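Local coordinates for hydrophilic protein, virA protein (Chromobacterium violaceum, PDB 3BO6) that is a phosphothreonine lyase of the VirA/SpvC type, which probably removes the phosphate of a phosphothreonine by beta-elimination, as its relatives do, at residues 55-60 with 66-71; 88-93 with 117-122; 157-162 with 184-189. One frame throughout, in Å; residues are numbered along the deposited sequence. Where two conformers were deposited one is given.

Contact 1: residues 55-60 with 66-71; sequences FQLESH and MHAHRE
F55 and R70 run side by side in the same direction, and the aliphatic part of the arginine covers one face of the phenyl ring. R70 CG stands 3.8 Å from the ring centroid of F55, a CH-pi contact displaced toward the rim by CZ. R70 has CG anti to the carbonyl carbon (chi1 -75°) and its chain extended to NE, which carries the guanidinium past the ring, its plane turned 37° from it, to reach D112 in a salt bridge and the carbonyl of S109. On this face A68 CB also lies against L57 CD2 at 3.9 Å and F55 CD2 at 4.1 Å, and M43 of helix 40-44 packs on L57 and A68.

Between the strands, two antiparallel hydrogen-bonded pairs, Q56 with H69 and E58 with H67, tie together the two strands of a beta hairpin. Its shortest backbone bond is Q56 N to H69 O, 2.8 Å. The polar side chains of those pairs share the other face. H69 takes the cramped rotamer with CG between backbone N and carbonyl carbon (chi1 70°), which swings the imidazole toward strand 55-59 and under Q56 CB, which is 4.0 Å from the centroid of the H69 ring. E58 OE1 comes to the edge of the same ring, 3.7 Å from H69 CE1. Water 1 lies 2.6 Å from H69 ND1 and donates to Q56 O. As modelled, the Q56 amide nitrogen is so close to H69 NE2, and at so poor an angle, that this pairing is doubtful.

The two faces thus differ in chemistry: carbon packing under helix 40-44, with the arginine paired to D112, and on the other a polar surface, with an imidazole that meets water 1 at ND1 and carries Q56 CB over one face.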
loop_
_atom_site.group_PDB
_atom_site.type_symbol
_atom_site.label_atom_id
_atom_site.label_comp_id
_atom_site.label_asym_id
_atom_site.label_seq_id
_atom_site.Cartn_x
_atom_site.Cartn_y
_atom_site.Cartn_z
ATOM N N PHE A 55 -12.731 5.062 8.862
ATOM C CA PHE A 55 -11.389 4.635 9.245
ATOM C C PHE A 55 -11.095 5.126 10.671
ATOM O O PHE A 55 -11.289 6.306 10.979
ATOM C CB PHE A 55 -10.338 5.213 8.273
ATOM C CG PHE A 55 -10.262 4.510 6.941
ATOM C CD1 PHE A 55 -11.189 4.770 5.935
ATOM C CD2 PHE A 55 -9.248 3.596 6.682
ATOM C CE1 PHE A 55 -11.099 4.111 4.705
ATOM C CE2 PHE A 55 -9.153 2.956 5.468
ATOM C CZ PHE A 55 -10.075 3.199 4.479
ATOM N N GLN A 56 -10.667 4.219 11.541
ATOM C CA GLN A 56 -10.146 4.579 12.855
ATOM C C GLN A 56 -8.751 5.157 12.687
ATOM O O GLN A 56 -7.921 4.577 11.981
ATOM C CB GLN A 56 -10.082 3.335 13.739
ATOM C CG GLN A 56 -11.433 2.652 13.945
ATOM C CD GLN A 56 -11.373 1.464 14.892
ATOM O OE1 GLN A 56 -12.395 0.872 15.229
ATOM N NE2 GLN A 56 -10.174 1.116 15.330
ATOM N N LEU A 57 -8.487 6.294 13.332
ATOM C CA LEU A 57 -7.196 6.958 13.227
ATOM C C LEU A 57 -6.464 6.940 14.563
ATOM O O LEU A 57 -7.082 7.126 15.615
ATOM C CB LEU A 57 -7.370 8.409 12.787
ATOM C CG LEU A 57 -8.325 8.682 11.623
ATOM C CD1 LEU A 57 -8.408 10.187 11.361
ATOM C CD2 LEU A 57 -7.834 7.953 10.375
ATOM N N GLU A 58 -5.146 6.770 14.517
ATOM C CA GLU A 58 -4.336 6.734 15.736
ATOM C C GLU A 58 -3.008 7.423 15.517
ATOM O O GLU A 58 -2.347 7.202 14.504
ATOM C CB GLU A 58 -4.085 5.286 16.159
ATOM C CG GLU A 58 -5.345 4.465 16.346
ATOM C CD GLU A 58 -5.080 2.977 16.242
ATOM O OE1 GLU A 58 -5.868 2.192 16.807
ATOM O OE2 GLU A 58 -4.080 2.594 15.598
ATOM N N SER A 59 -2.610 8.251 16.472
ATOM C CA SER A 59 -1.281 8.844 16.443
ATOM C C SER A 59 -0.864 9.307 17.841
ATOM O O SER A 59 -1.189 10.420 18.249
ATOM C CB SER A 59 -1.245 10.031 15.479
ATOM O OG SER A 59 0.057 10.574 15.392
ATOM N N HIS A 60 -0.149 8.451 18.563
ATOM C CA HIS A 60 0.318 8.793 19.903
ATOM C C HIS A 60 1.759 8.327 20.160
ATOM O O HIS A 60 2.286 7.485 19.438
ATOM C CB HIS A 60 -0.640 8.251 20.968
ATOM C CG HIS A 60 -0.851 6.772 20.896
ATOM N ND1 HIS A 60 -2.024 6.204 20.448
ATOM C CD2 HIS A 60 -0.031 5.741 21.211
ATOM C CE1 HIS A 60 -1.921 4.891 20.493
ATOM N NE2 HIS A 60 -0.720 4.580 20.952
ATOM N N MET A 66 1.423 7.564 11.828
ATOM C CA MET A 66 0.003 7.772 12.071
ATOM C C MET A 66 -0.739 6.701 11.286
ATOM O O MET A 66 -0.383 6.410 10.136
ATOM C CB MET A 66 -0.443 9.174 11.657
ATOM C CG MET A 66 0.363 10.256 12.346
ATOM S SD MET A 66 1.372 11.154 11.176
ATOM C CE MET A 66 0.056 11.747 10.144
ATOM N N HIS A 67 -1.743 6.092 11.905
ATOM C CA HIS A 67 -2.355 4.877 11.373
ATOM C C HIS A 67 -3.823 5.093 11.038
ATOM O O HIS A 67 -4.535 5.794 11.747
ATOM C CB HIS A 67 -2.280 3.764 12.418
ATOM C CG HIS A 67 -0.912 3.545 12.982
ATOM N ND1 HIS A 67 -0.072 2.558 12.518
ATOM C CD2 HIS A 67 -0.237 4.183 13.969
ATOM C CE1 HIS A 67 1.063 2.593 13.194
ATOM N NE2 HIS A 67 0.988 3.567 14.080
ATOM N N ALA A 68 -4.287 4.404 10.000
ATOM C CA ALA A 68 -5.684 4.389 9.631
ATOM C C ALA A 68 -6.081 2.951 9.348
ATOM O O ALA A 68 -5.381 2.245 8.612
ATOM C CB ALA A 68 -5.901 5.240 8.382
ATOM N N HIS A 69 -7.219 2.522 9.883
ATOM C CA HIS A 69 -7.745 1.207 9.538
ATOM C C HIS A 69 -9.256 1.206 9.615
ATOM O O HIS A 69 -9.827 1.790 10.516
ATOM C CB HIS A 69 -7.149 0.091 10.382
ATOM C CG HIS A 69 -7.596 0.104 11.802
ATOM N ND1 HIS A 69 -6.921 0.792 12.785
ATOM C CD2 HIS A 69 -8.647 -0.495 12.411
ATOM C CE1 HIS A 69 -7.539 0.622 13.941
ATOM N NE2 HIS A 69 -8.587 -0.158 13.741
ATOM N N ARG A 70 -9.908 0.537 8.675
ATOM C CA ARG A 70 -11.363 0.476 8.683
ATOM C C ARG A 70 -11.893 -0.216 9.923
ATOM O O ARG A 70 -11.417 -1.285 10.308
ATOM C CB ARG A 70 -11.868 -0.287 7.462
ATOM C CG ARG A 70 -11.784 0.491 6.173
ATOM C CD ARG A 70 -12.472 -0.256 5.049
ATOM N NE ARG A 70 -12.705 0.588 3.882
ATOM C CZ ARG A 70 -12.221 0.337 2.667
ATOM N NH1 ARG A 70 -11.448 -0.718 2.460
ATOM N NH2 ARG A 70 -12.502 1.159 1.661
ATOM N N GLU A 71 -12.893 0.402 10.548
ATOM C CA GLU A 71 -13.596 -0.214 11.648
ATOM C C GLU A 71 -14.243 -1.503 11.162
ATOM O O GLU A 71 -14.263 -2.503 11.879
ATOM C CB GLU A 71 -14.638 0.767 12.178
ATOM C CG GLU A 71 -15.447 0.265 13.338
ATOM C CD GLU A 71 -16.391 1.332 13.839
ATOM O OE1 GLU A 71 -15.941 2.475 14.067
ATOM O OE2 GLU A 71 -17.576 1.036 13.992
HETATM O O HOH W 1 -5.825 3.119 13.300
#

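Contact 2: residues 88-93 with 117-122; sequences VQREQV and TDMERV
D118 O is gripped by two backbone N-H groups, R121 N at 3.1 Å and V122 N at 3.0 Å, and this pair of hydrogen bonds to one carbonyl curls 118-122 into a tight turn. The side chain of D118 tightens it further: OD1 accepts from E120 N, an Asx turn, and also forms a salt bridge with R44. From the top of this turn M119 reaches over to 88-93.

Its CG meets V93 CB at 3.8 Å, and SD rests 3.9 Å from V93 CG2, the two side chains crossing at about a right angle. M119 CG is anti to the carbonyl carbon (chi1 -63°); the chain then bends at both later torsions, and that curl carries the methyl past the valine to R90, where M119 CE lies 3.6 Å from R90 CG. Only carbon and sulfur of the methionine do the touching, and the buried surface is small.

In the fold, this is where the turn after strand 113-117 meets the start of helix 93-104. Q92 occupies the N-cap position and V93 is the helix's first residue, so the methionine packs against its opening turn, while Y40 of helix 40-44 also touches V93.

On the helix side, Q89, R90 and E91 bond to one another. Q89 NE2 donates to E91 OE1 at 2.6 Å, the acceptor lying almost in the amide plane of Q89, and Q89 OE1 takes E91 N from above the amide plane. E91 OE2 in turn receives R90 NE at 3.0 Å in a nearly straight salt bridge (166°), in the guanidinium plane. R90 NH1 is bonded to Q124 O, anchoring the far end of the arginine.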
loop_
_atom_site.group_PDB
_atom_site.type_symbol
_atom_site.label_atom_id
_atom_site.label_comp_id
_atom_site.label_asym_id
_atom_site.label_seq_id
_atom_site.Cartn_x
_atom_site.Cartn_y
_atom_site.Cartn_z
ATOM N N VAL A 88 7.716 9.807 -1.736
ATOM C CA VAL A 88 7.767 11.163 -2.272
ATOM C C VAL A 88 8.976 11.904 -1.707
ATOM O O VAL A 88 9.669 11.409 -0.798
ATOM C CB VAL A 88 6.466 11.943 -1.977
ATOM C CG1 VAL A 88 5.259 11.240 -2.598
ATOM C CG2 VAL A 88 6.272 12.147 -0.476
ATOM N N GLN A 89 9.271 13.071 -2.260
ATOM C CA GLN A 89 10.356 13.878 -1.713
ATOM C C GLN A 89 10.080 14.177 -0.230
ATOM O O GLN A 89 8.954 14.510 0.144
ATOM C CB GLN A 89 10.507 15.159 -2.531
ATOM C CG GLN A 89 11.916 15.749 -2.505
ATOM C CD GLN A 89 12.160 16.541 -1.250
ATOM O OE1 GLN A 89 11.254 17.201 -0.746
ATOM N NE2 GLN A 89 13.383 16.477 -0.726
ATOM N N ARG A 90 11.115 14.048 0.601
ATOM C CA ARG A 90 10.983 14.157 2.056
ATOM C C ARG A 90 10.189 15.371 2.539
ATOM O O ARG A 90 9.387 15.258 3.451
ATOM C CB ARG A 90 12.372 14.145 2.702
ATOM C CG ARG A 90 12.377 14.232 4.237
ATOM C CD ARG A 90 13.790 14.066 4.816
ATOM N NE ARG A 90 14.734 15.052 4.287
ATOM C CZ ARG A 90 16.055 14.907 4.319
ATOM N NH1 ARG A 90 16.592 13.819 4.865
ATOM N NH2 ARG A 90 16.842 15.850 3.819
ATOM N N GLU A 91 10.404 16.527 1.921
ATOM C CA GLU A 91 9.736 17.754 2.359
ATOM C C GLU A 91 8.291 17.906 1.852
ATOM O O GLU A 91 7.596 18.870 2.204
ATOM C CB GLU A 91 10.581 18.978 1.963
ATOM C CG GLU A 91 11.821 19.208 2.848
ATOM C CD GLU A 91 12.977 18.260 2.546
ATOM O OE1 GLU A 91 13.307 18.075 1.361
ATOM O OE2 GLU A 91 13.567 17.705 3.503
ATOM N N GLN A 92 7.843 16.958 1.027
ATOM C CA GLN A 92 6.525 17.043 0.388
ATOM C C GLN A 92 5.473 16.076 0.966
ATOM O O GLN A 92 4.397 15.921 0.404
ATOM C CB GLN A 92 6.657 16.835 -1.131
ATOM C CG GLN A 92 7.454 17.951 -1.818
ATOM C CD GLN A 92 7.673 17.719 -3.298
ATOM O OE1 GLN A 92 7.143 16.778 -3.870
ATOM N NE2 GLN A 92 8.487 18.568 -3.919
ATOM N N VAL A 93 5.766 15.447 2.095
ATOM C CA VAL A 93 4.804 14.504 2.664
ATOM C C VAL A 93 3.412 15.101 2.953
ATOM O O VAL A 93 2.409 14.501 2.607
ATOM C CB VAL A 93 5.394 13.755 3.879
ATOM C CG1 VAL A 93 4.355 12.862 4.501
ATOM C CG2 VAL A 93 6.592 12.931 3.430
ATOM N N THR A 117 4.310 8.211 7.759
ATOM C CA THR A 117 5.300 8.525 8.758
ATOM C C THR A 117 4.973 9.911 9.299
ATOM O O THR A 117 4.536 10.806 8.553
ATOM C CB THR A 117 6.633 8.662 8.000
ATOM O OG1 THR A 117 6.934 7.417 7.361
ATOM C CG2 THR A 117 7.799 9.067 8.934
ATOM N N ASP A 118 5.198 10.086 10.596
ATOM C CA ASP A 118 5.125 11.396 11.228
ATOM C C ASP A 118 6.466 12.088 11.036
ATOM O O ASP A 118 7.469 11.747 11.692
ATOM C CB ASP A 118 4.820 11.242 12.719
ATOM C CG ASP A 118 4.670 12.588 13.429
ATOM O OD1 ASP A 118 5.083 13.615 12.851
ATOM O OD2 ASP A 118 4.143 12.591 14.553
ATOM N N MET A 119 6.492 13.088 10.170
ATOM C CA MET A 119 7.747 13.703 9.763
ATOM C C MET A 119 8.363 14.579 10.856
ATOM O O MET A 119 9.528 14.961 10.763
ATOM C CB MET A 119 7.548 14.511 8.476
ATOM C CG MET A 119 7.122 13.642 7.274
ATOM S SD MET A 119 8.181 12.206 6.930
ATOM C CE MET A 119 9.649 13.004 6.321
ATOM N N GLU A 120 7.584 14.894 11.883
ATOM C CA GLU A 120 8.113 15.639 13.025
ATOM C C GLU A 120 8.867 14.751 14.015
ATOM O O GLU A 120 9.660 15.244 14.823
ATOM C CB GLU A 120 6.981 16.377 13.739
ATOM C CG GLU A 120 6.253 17.362 12.854
ATOM C CD GLU A 120 7.169 18.446 12.323
ATOM O OE1 GLU A 120 7.017 18.820 11.142
ATOM O OE2 GLU A 120 8.040 18.922 13.088
ATOM N N ARG A 121 8.628 13.449 13.962
ATOM C CA ARG A 121 9.235 12.532 14.929
ATOM C C ARG A 121 10.290 11.624 14.300
ATOM O O ARG A 121 11.228 11.193 14.972
ATOM C CB ARG A 121 8.155 11.656 15.573
ATOM C CG ARG A 121 7.078 12.416 16.331
ATOM C CD ARG A 121 7.613 13.051 17.602
ATOM N NE ARG A 121 7.934 14.466 17.426
ATOM C CZ ARG A 121 7.162 15.467 17.843
ATOM N NH1 ARG A 121 7.535 16.724 17.642
ATOM N NH2 ARG A 121 6.018 15.214 18.464
ATOM N N VAL A 122 10.125 11.288 13.026
ATOM C CA VAL A 122 11.018 10.337 12.384
ATOM C C VAL A 122 12.476 10.841 12.321
ATOM O O VAL A 122 12.754 12.055 12.266
ATOM C CB VAL A 122 10.490 10.008 10.960
ATOM C CG1 VAL A 122 10.735 11.194 10.019
ATOM C CG2 VAL A 122 11.129 8.729 10.423
#

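Contact 3: residues 157-162 with 184-189; sequences QFIECL and ENWKYV
W186 is the first residue of 184-189 to touch the helix, and it does so with one face of its indole. I159 CG2 stands over that face, 4.2 Å from the centroid of the five-membered ring and 4.0 Å from W186 CE2, a CH-pi contact offset toward the rim. The isoleucine has CG2 anti to its backbone nitrogen, which places this methyl, rather than the longer CG1 branch, against the ring. At the ring's edge, in its plane, W186 NE1 donates to water 2 at 2.9 Å, and the water donates onward to E160 OE2 at 2.8 Å, so a bridge of one water joins indole and carboxylate beside the apolar contact.

Next, K187 turns back on its own segment, its NZ 3.2 Å from E184 O. The bend here is bound to helix 149-168 through E163, whose carboxylate accepts the backbone N-H groups of K187, Y188 and V189. This leads the chain from the loop into strand 189-193, an outermost strand of the antiparallel sheet, on which the helix packs. The side chain of Y188 packs on L166 and S167 of the helix, and its hydroxyl is hydrogen-bonded to L171 O.

V189 opens the strand and returns to I159: its CG1 meets I159 CG2 at 4.1 Å. F84 of the adjacent strand touches I159, W186 and V189 alike.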
loop_
_atom_site.group_PDB
_atom_site.type_symbol
_atom_site.label_atom_id
_atom_site.label_comp_id
_atom_site.label_asym_id
_atom_site.label_seq_id
_atom_site.Cartn_x
_atom_site.Cartn_y
_atom_site.Cartn_z
ATOM N N GLN A 157 -5.535 -1.358 -10.079
ATOM C CA GLN A 157 -6.118 -0.091 -10.519
ATOM C C GLN A 157 -5.902 1.016 -9.470
ATOM O O GLN A 157 -5.639 2.168 -9.820
ATOM C CB GLN A 157 -7.617 -0.271 -10.797
ATOM C CG GLN A 157 -7.923 -1.065 -12.082
ATOM C CD GLN A 157 -7.917 -0.163 -13.292
ATOM O OE1 GLN A 157 -8.679 0.801 -13.356
ATOM N NE2 GLN A 157 -7.053 -0.452 -14.242
ATOM N N PHE A 158 -6.010 0.662 -8.193
ATOM C CA PHE A 158 -5.833 1.631 -7.111
ATOM C C PHE A 158 -4.411 2.181 -7.127
ATOM O O PHE A 158 -4.192 3.393 -7.008
ATOM C CB PHE A 158 -6.205 0.983 -5.764
ATOM C CG PHE A 158 -6.279 1.934 -4.609
ATOM C CD1 PHE A 158 -7.341 2.818 -4.495
ATOM C CD2 PHE A 158 -5.320 1.896 -3.605
ATOM C CE1 PHE A 158 -7.436 3.684 -3.400
ATOM C CE2 PHE A 158 -5.402 2.740 -2.500
ATOM C CZ PHE A 158 -6.462 3.644 -2.406
ATOM N N ILE A 159 -3.432 1.296 -7.289
ATOM C CA ILE A 159 -2.030 1.722 -7.325
ATOM C C ILE A 159 -1.816 2.650 -8.517
ATOM O O ILE A 159 -1.161 3.696 -8.394
ATOM C CB ILE A 159 -1.050 0.511 -7.371
ATOM C CG1 ILE A 159 -0.726 0.023 -5.956
ATOM C CG2 ILE A 159 0.254 0.901 -8.062
ATOM C CD1 ILE A 159 -1.866 0.102 -4.980
ATOM N N GLU A 160 -2.393 2.310 -9.665
ATOM C CA GLU A 160 -2.260 3.178 -10.830
ATOM C C GLU A 160 -2.944 4.541 -10.599
ATOM O O GLU A 160 -2.471 5.576 -11.078
ATOM C CB GLU A 160 -2.712 2.431 -12.095
ATOM C CG GLU A 160 -1.721 1.285 -12.434
ATOM C CD GLU A 160 -2.264 0.210 -13.381
ATOM O OE1 GLU A 160 -3.447 0.280 -13.783
ATOM O OE2 GLU A 160 -1.490 -0.717 -13.725
ATOM N N CYS A 161 -4.025 4.573 -9.823
ATOM C CA CYS A 161 -4.664 5.832 -9.477
ATOM C C CYS A 161 -3.844 6.671 -8.491
ATOM O O CYS A 161 -3.820 7.903 -8.561
ATOM C CB CYS A 161 -6.026 5.553 -8.885
ATOM S SG CYS A 161 -7.114 6.875 -9.204
ATOM N N LEU A 162 -3.172 6.011 -7.549
ATOM C CA LEU A 162 -2.295 6.706 -6.613
ATOM C C LEU A 162 -1.180 7.377 -7.421
ATOM O O LEU A 162 -0.846 8.548 -7.194
ATOM C CB LEU A 162 -1.706 5.726 -5.585
ATOM C CG LEU A 162 -2.700 5.072 -4.617
ATOM C CD1 LEU A 162 -1.998 3.954 -3.844
ATOM C CD2 LEU A 162 -3.338 6.080 -3.642
ATOM N N GLU A 184 9.378 -0.174 -14.077
ATOM C CA GLU A 184 9.715 1.148 -14.612
ATOM C C GLU A 184 8.545 2.131 -14.578
ATOM O O GLU A 184 8.752 3.333 -14.390
ATOM C CB GLU A 184 10.246 1.023 -16.043
ATOM C CG GLU A 184 11.408 0.059 -16.193
ATOM C CD GLU A 184 11.497 -0.525 -17.591
ATOM O OE1 GLU A 184 11.101 0.167 -18.555
ATOM O OE2 GLU A 184 11.960 -1.678 -17.725
ATOM N N ASN A 185 7.324 1.623 -14.718
ATOM C CA ASN A 185 6.155 2.496 -14.798
ATOM C C ASN A 185 5.568 2.952 -13.460
ATOM O O ASN A 185 4.618 3.730 -13.435
ATOM C CB ASN A 185 5.066 1.859 -15.653
ATOM C CG ASN A 185 4.771 0.439 -15.242
ATOM O OD1 ASN A 185 5.606 -0.458 -15.403
ATOM N ND2 ASN A 185 3.575 0.219 -14.712
ATOM N N TRP A 186 6.124 2.474 -12.345
ATOM C CA TRP A 186 5.740 3.040 -11.040
ATOM C C TRP A 186 6.819 4.026 -10.608
ATOM O O TRP A 186 7.963 3.637 -10.368
ATOM C CB TRP A 186 5.561 1.991 -9.934
ATOM C CG TRP A 186 4.529 0.949 -10.161
ATOM C CD1 TRP A 186 3.611 0.890 -11.167
ATOM C CD2 TRP A 186 4.316 -0.208 -9.347
ATOM N NE1 TRP A 186 2.839 -0.246 -11.029
ATOM C CE2 TRP A 186 3.260 -0.943 -9.927
ATOM C CE3 TRP A 186 4.931 -0.702 -8.193
ATOM C CZ2 TRP A 186 2.793 -2.142 -9.380
ATOM C CZ3 TRP A 186 4.471 -1.892 -7.655
ATOM C CH2 TRP A 186 3.420 -2.602 -8.249
ATOM N N LYS A 187 6.455 5.299 -10.521
ATOM C CA LYS A 187 7.405 6.341 -10.154
ATOM C C LYS A 187 7.444 6.581 -8.649
ATOM O O LYS A 187 8.394 7.172 -8.156
ATOM C CB LYS A 187 7.049 7.670 -10.846
ATOM C CG LYS A 187 6.975 7.588 -12.371
ATOM C CD LYS A 187 8.212 6.926 -12.969
ATOM C CE LYS A 187 8.198 6.995 -14.500
ATOM N NZ LYS A 187 9.406 6.352 -15.075
ATOM N N TYR A 188 6.399 6.155 -7.940
ATOM C CA TYR A 188 6.285 6.429 -6.494
ATOM C C TYR A 188 6.095 5.163 -5.659
ATOM O O TYR A 188 6.556 5.082 -4.520
ATOM C CB TYR A 188 5.096 7.356 -6.213
ATOM C CG TYR A 188 5.080 8.636 -7.001
ATOM C CD1 TYR A 188 5.629 9.810 -6.466
ATOM C CD2 TYR A 188 4.467 8.701 -8.248
ATOM C CE1 TYR A 188 5.603 11.007 -7.184
ATOM C CE2 TYR A 188 4.438 9.895 -8.971
ATOM C CZ TYR A 188 5.009 11.029 -8.428
ATOM O OH TYR A 188 4.961 12.212 -9.137
ATOM N N VAL A 189 5.388 4.187 -6.208
ATOM C CA VAL A 189 5.022 2.983 -5.481
ATOM C C VAL A 189 6.079 1.889 -5.618
ATOM O O VAL A 189 6.709 1.728 -6.679
ATOM C CB VAL A 189 3.653 2.462 -5.967
ATOM C CG1 VAL A 189 3.310 1.132 -5.310
ATOM C CG2 VAL A 189 2.556 3.503 -5.694
HETATM O O HOH W 2 0.928 -1.742 -12.682
#

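Contact 3 is the buried one of the three, where carbon meets an indole face between helix and sheet; contacts 1 and 2 are partly buried. Contact 1 sits across the chain's centre from contact 3, about 23 Å away between centres, and is the most polar, held by backbone bonds of a hairpin. Contact 2 depends on one methionine of a turn set against the start of helix 93-104 and buries the least surface, with no polar bond between its two segments. It also touches both others: M66 SD of contact 1 lies 3.8 Å from D118 CA, and V88 CG1 lies 4.1 Å from Y188 CD1 of contact 3. Helix 40-44 touches contacts 1 and 2, while helix 93-104 borders contacts 2 and 3.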